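Local coordinates for CheC domain protein (PDB 3IIC) that probably acts as a chemotaxis phosphatase of the CheX type, in the CheC-like superfamily, and is inferred to remove phosphate from a response regulator, at residues Ser81-Glu84 with Glu85-Asp88. Residues are numbered along the deposited sequence; the frame is centred on the assembly and turned at random.
Sequences SIDE and EVTD
Asp83 is the N-cap of helix 84-107: Asp83 OD1 accepts from Val86 N at 3.2 Å, the N-H pointing almost straight at it (164°). Thr87 N donates to Asp83 O (2.9 Å), the first backbone bond of the helix. This is the classic N-cap, and the side-chain torsion serves it: with CG between the backbone N and the carbonyl carbon (chi1 58°), OD1 is turned back to the N-H of Val86, where the helix dipole would favour its negative charge. With the carboxylate replaced by the methyl of an alanine, Val86 N would probably lose its capping acceptor and the helix start be less firmly fixed. One residue on, Glu84 O is gripped twice from the same face of its plane, by Asp88 N at 2.8 Å and by the hydroxyl of Thr87 OG1 at 3.1 Å. The carboxylates of Glu84 and Asp88 come near each other, Glu84 OE2 to Asp88 OD2 4.5 Å, a likely repulsion that Lys130 of the second subunit would ease, since it forms a salt bridge with Asp88 and also hydrogen-bonds Thr87 OG1. Next to the cap, Ile82 CG2 packs on Val86 CG1 at 3.8 Å, the two side chains crossing at about a right angle. Val86 continues onto Ile67 and Leu68 of helix 64-75, while Thr87 touches Val119 and Ser121 of strand 113-122, so the capped turn joins helix, sheet and dimer partner.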
# COMPACT_ATOMS: atom_id res chain seq x y z
N SER A 81 16.15 6.95 13.96
CA SER A 81 15.72 6.12 12.80
C SER A 81 14.19 6.02 12.75
O SER A 81 13.50 6.45 13.67
CB SER A 81 16.31 4.71 12.88
OG SER A 81 15.58 3.88 13.76
N ILE A 82 13.69 5.40 11.69
CA ILE A 82 12.25 5.22 11.49
C ILE A 82 11.85 3.93 12.21
O ILE A 82 12.19 2.85 11.75
CB ILE A 82 11.88 5.22 10.00
CG1 ILE A 82 12.15 6.61 9.41
CG2 ILE A 82 10.41 4.85 9.81
CD1 ILE A 82 12.05 6.64 7.90
N ASP A 83 11.13 4.08 13.32
CA ASP A 83 10.69 2.97 14.17
C ASP A 83 9.17 2.86 14.16
O ASP A 83 8.50 3.47 13.33
CB ASP A 83 11.31 3.09 15.59
CG ASP A 83 10.96 4.38 16.30
OD1 ASP A 83 10.06 5.16 15.88
OD2 ASP A 83 11.65 4.63 17.31
N GLU A 84 8.65 2.03 15.07
CA GLU A 84 7.23 1.82 15.20
C GLU A 84 6.49 3.11 15.56
O GLU A 84 5.39 3.31 15.03
CB GLU A 84 6.91 0.72 16.20
CG GLU A 84 5.52 0.14 16.00
CD GLU A 84 5.09 -0.77 17.15
OE1 GLU A 84 4.82 -1.96 16.87
OE2 GLU A 84 5.01 -0.29 18.31
N GLU A 85 7.05 3.97 16.43
CA GLU A 85 6.41 5.27 16.77
C GLU A 85 6.19 6.05 15.48
O GLU A 85 5.10 6.57 15.25
CB GLU A 85 7.24 6.17 17.73
CG GLU A 85 7.15 5.89 19.21
CD GLU A 85 7.40 7.15 20.06
OE1 GLU A 85 8.34 7.94 19.78
OE2 GLU A 85 6.65 7.37 21.03
N VAL A 86 7.24 6.13 14.66
CA VAL A 86 7.20 6.85 13.37
C VAL A 86 6.19 6.24 12.39
O VAL A 86 5.42 6.99 11.73
CB VAL A 86 8.62 6.95 12.69
CG1 VAL A 86 8.53 7.73 11.39
CG2 VAL A 86 9.66 7.59 13.63
N THR A 87 6.17 4.91 12.29
CA THR A 87 5.23 4.23 11.38
C THR A 87 3.79 4.38 11.88
O THR A 87 2.87 4.56 11.05
CB THR A 87 5.55 2.75 11.10
OG1 THR A 87 5.34 1.98 12.28
CG2 THR A 87 6.96 2.56 10.54
N ASP A 88 3.58 4.34 13.21
CA ASP A 88 2.23 4.66 13.75
C ASP A 88 1.74 6.07 13.35
O ASP A 88 0.57 6.26 13.07
CB ASP A 88 2.17 4.57 15.28
CG ASP A 88 2.21 3.17 15.81
OD1 ASP A 88 2.05 2.17 15.08
OD2 ASP A 88 2.35 3.10 17.03